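Local coordinates for protein transcriptional regulator, PadR family (PDB 3HHH) that probably binds DNA and regulates transcription as a dimeric winged helix-turn-helix protein of the PadR family, at residues B[19-24]-B[33-38]. Numbering follows the deposited sequence.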
ATOM      1  N   LEU B  19      10.739   7.711   5.158  1.00 16.12           N
ATOM      2  CA  LEU B  19      10.714   8.999   5.846  1.00 16.38           C
ATOM      3  C   LEU B  19      10.805   8.779   7.357  1.00 16.83           C
ATOM      4  O   LEU B  19      11.601   9.432   8.039  1.00 16.97           O
ATOM      5  CB  LEU B  19       9.448   9.793   5.500  1.00 16.21           C
ATOM      6  CG  LEU B  19       9.319  10.356   4.080  1.00 15.79           C
ATOM      7  CD1 LEU B  19       8.052  11.200   3.971  1.00 15.45           C
ATOM      8  CD2 LEU B  19      10.534  11.175   3.686  1.00 14.80           C
ATOM      9  N   ALA B  20      10.006   7.835   7.858  1.00 17.13           N
ATOM     10  CA  ALA B  20       9.979   7.483   9.278  1.00 17.32           C
ATOM     11  C   ALA B  20      11.363   7.143   9.815  1.00 17.68           C
ATOM     12  O   ALA B  20      11.780   7.677  10.847  1.00 17.70           O
ATOM     13  CB  ALA B  20       9.032   6.315   9.511  1.00 17.22           C
ATOM     14  N   ILE B  21      12.069   6.258   9.111  1.00 18.04           N
ATOM     15  CA  ILE B  21      13.409   5.832   9.524  1.00 18.42           C
ATOM     16  C   ILE B  21      14.390   7.008   9.569  1.00 18.93           C
ATOM     17  O   ILE B  21      15.147   7.151  10.529  1.00 18.93           O
ATOM     18  CB  ILE B  21      13.967   4.729   8.603  1.00 18.36           C
ATOM     19  CG1 ILE B  21      13.180   3.430   8.792  1.00 18.24           C
ATOM     20  CG2 ILE B  21      15.437   4.472   8.897  1.00 18.21           C
ATOM     21  CD1 ILE B  21      13.382   2.429   7.670  1.00 17.51           C
ATOM     22  N   ILE B  22      14.359   7.853   8.543  1.00 19.59           N
ATOM     23  CA  ILE B  22      15.237   9.026   8.479  1.00 20.21           C
ATOM     24  C   ILE B  22      14.957  10.019   9.627  1.00 21.04           C
ATOM     25  O   ILE B  22      15.891  10.616  10.180  1.00 20.96           O
ATOM     26  CB  ILE B  22      15.121   9.747   7.109  1.00 20.16           C
ATOM     27  CG1 ILE B  22      15.603   8.835   5.966  1.00 20.11           C
ATOM     28  CG2 ILE B  22      15.934  11.023   7.100  1.00 19.69           C
ATOM     29  CD1 ILE B  22      15.209   9.321   4.573  1.00 19.43           C
ATOM     30  N   GLN B  23      13.682  10.183   9.986  1.00 22.00           N
ATOM     31  CA  GLN B  23      13.291  11.063  11.099  1.00 22.86           C
ATOM     32  C   GLN B  23      13.948  10.653  12.415  1.00 23.65           C
ATOM     33  O   GLN B  23      14.365  11.498  13.203  1.00 23.62           O
ATOM     34  CB  GLN B  23      11.774  11.044  11.301  1.00 22.92           C
ATOM     35  CG  GLN B  23      11.247  12.186  12.176  1.00 23.08           C
ATOM     36  CD  GLN B  23       9.878  11.895  12.771  1.00 23.25           C
ATOM     37  OE1 GLN B  23       9.615  10.788  13.247  1.00 23.43           O
ATOM     38  NE2 GLN B  23       9.001  12.892  12.753  1.00 22.97           N
ATOM     39  N   ARG B  24      14.025   9.346  12.637  1.00 24.71           N
ATOM     40  CA  ARG B  24      14.521   8.790  13.890  1.00 25.55           C
ATOM     41  C   ARG B  24      16.028   8.997  14.021  1.00 26.25           C
ATOM     42  O   ARG B  24      16.517   9.387  15.084  1.00 26.50           O
ATOM     43  CB  ARG B  24      14.198   7.296  13.957  1.00 25.61           C
ATOM     44  CG  ARG B  24      13.481   6.857  15.222  1.00 26.27           C
ATOM     45  CD  ARG B  24      13.433   5.338  15.314  1.00 27.40           C
ATOM     46  NE  ARG B  24      12.888   4.729  14.094  1.00 28.49           N
ATOM     47  CZ  ARG B  24      12.883   3.423  13.820  1.00 28.74           C
ATOM     48  NH1 ARG B  24      13.383   2.537  14.680  1.00 28.88           N
ATOM     49  NH2 ARG B  24      12.360   2.999  12.674  1.00 28.83           N
ATOM     50  N   THR B  33      17.851   0.206   4.614  1.00 25.30           N
ATOM     51  CA  THR B  33      17.437  -1.093   4.090  1.00 25.03           C
ATOM     52  C   THR B  33      17.550  -2.181   5.159  1.00 24.87           C
ATOM     53  O   THR B  33      16.686  -3.047   5.254  1.00 24.87           O
ATOM     54  CB  THR B  33      18.277  -1.495   2.850  1.00 25.03           C
ATOM     55  OG1 THR B  33      18.297  -0.411   1.912  1.00 24.72           O
ATOM     56  CG2 THR B  33      17.702  -2.734   2.174  1.00 24.80           C
ATOM     57  N   LYS B  34      18.604  -2.113   5.968  1.00 24.69           N
ATOM     58  CA  LYS B  34      18.861  -3.112   7.009  1.00 24.65           C
ATOM     59  C   LYS B  34      17.816  -3.049   8.130  1.00 24.61           C
ATOM     60  O   LYS B  34      17.391  -4.086   8.648  1.00 24.38           O
ATOM     61  CB  LYS B  34      20.269  -2.927   7.593  1.00 24.67           C
ATOM     62  CG  LYS B  34      20.818  -4.170   8.283  1.00 24.87           C
ATOM     63  CD  LYS B  34      21.707  -3.823   9.468  1.00 24.79           C
ATOM     64  CE  LYS B  34      22.239  -5.075  10.146  1.00 24.95           C
ATOM     65  NZ  LYS B  34      21.151  -5.967  10.641  1.00 25.23           N
ATOM     66  N   ILE B  35      17.418  -1.833   8.503  1.00 24.63           N
ATOM     67  CA  ILE B  35      16.351  -1.619   9.484  1.00 24.61           C
ATOM     68  C   ILE B  35      15.017  -2.160   8.971  1.00 24.82           C
ATOM     69  O   ILE B  35      14.324  -2.881   9.687  1.00 24.83           O
ATOM     70  CB  ILE B  35      16.182  -0.124   9.829  1.00 24.55           C
ATOM     71  CG1 ILE B  35      17.365   0.363  10.667  1.00 24.26           C
ATOM     72  CG2 ILE B  35      14.878   0.112  10.586  1.00 24.54           C
ATOM     73  CD1 ILE B  35      17.386   1.859  10.884  1.00 23.71           C
ATOM     74  N   LEU B  36      14.664  -1.805   7.736  1.00 24.99           N
ATOM     75  CA  LEU B  36      13.454  -2.334   7.097  1.00 25.17           C
ATOM     76  C   LEU B  36      13.467  -3.863   7.072  1.00 25.54           C
ATOM     77  O   LEU B  36      12.468  -4.504   7.411  1.00 25.55           O
ATOM     78  CB  LEU B  36      13.306  -1.792   5.672  1.00 25.06           C
ATOM     79  CG  LEU B  36      12.803  -0.350   5.562  1.00 24.86           C
ATOM     80  CD1 LEU B  36      13.193   0.277   4.230  1.00 23.95           C
ATOM     81  CD2 LEU B  36      11.292  -0.292   5.767  1.00 24.46           C
ATOM     82  N   ASN B  37      14.603  -4.437   6.681  1.00 25.88           N
ATOM     83  CA  ASN B  37      14.763  -5.893   6.635  1.00 26.22           C
ATOM     84  C   ASN B  37      14.511  -6.553   7.989  1.00 26.54           C
ATOM     85  O   ASN B  37      13.892  -7.615   8.052  1.00 26.62           O
ATOM     86  CB  ASN B  37      16.165  -6.279   6.135  1.00 26.19           C
ATOM     87  CG  ASN B  37      16.390  -5.925   4.674  1.00 26.16           C
ATOM     88  OD1 ASN B  37      15.465  -5.525   3.966  1.00 26.55           O
ATOM     89  ND2 ASN B  37      17.629  -6.061   4.221  1.00 26.02           N
ATOM     90  N   ASP B  38      14.978  -5.913   9.063  1.00 26.84           N
ATOM     91  CA  ASP B  38      14.861  -6.470  10.418  1.00 27.11           C
ATOM     92  C   ASP B  38      13.482  -6.282  11.060  1.00 27.29           C
ATOM     93  O   ASP B  38      13.271  -6.740  12.182  1.00 27.48           O
ATOM     94  CB  ASP B  38      15.917  -5.846  11.351  1.00 27.17           C
ATOM     95  CG  ASP B  38      17.351  -6.169  10.937  1.00 27.52           C
ATOM     96  OD1 ASP B  38      17.578  -7.185  10.245  1.00 28.00           O
ATOM     97  OD2 ASP B  38      18.259  -5.396  11.315  1.00 27.76           O
TER
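Ile-21 reaches out from helix 13-24 between Ile-35 and Leu-36 of helix 29-37, and these three aliphatic side chains make up most of the contact. The two short helical segments run at 114° to one another with their axes 10.8 Å apart. Ile-21 suits the place because its two branches do different work. Its longer arm lies beside the backbone N (chi1 -69°) and extends outward, so that CD1 of Ile-21 comes to rest against the branch point of Leu-36, 3.5 Å from CG, with both methyls of that leucine also near. Its CG2 takes CD1 of Ile-35 at 3.8 Å, while CG2 of Ile-35 lies 4.0 Å from CD1 of Ile-21; the two side chains run alongside one another in opposite senses, each CG2 set against the long arm of the other.

The packing is close where Ile-21 meets Leu-36 and the partly exposed Ile-35; the loose solvent side is left to Arg-24. Three residues, nearly one turn, after Ile-21, it brings its guanidinium obliquely to Ile-35, with NH2 4.4 Å from CG2. A long, flexible side chain suits this edge, as it can carry its guanidinium across to the apolar cluster from an exposed position. Also at the surface, Lys-34 NZ forms a salt bridge of 3.0 Å to OD2 of Asp-38, four residues along.

Helices 13-24, 29-37 and 46-58, with hairpin 62-69/74-80 as the wing, are consistent with the winged helix-turn-helix fold of PadR regulators, and this contact joins the first two. Ile-21 and Arg-24 also pack on Met-105 of the second subunit, while Leu-36 meets Phe-41. Facing elsewhere, Leu-19 and Ile-22 pack helix 13-24 against helix 46-58 and strand 74-80, and Ala-20 rests on helix 82-106.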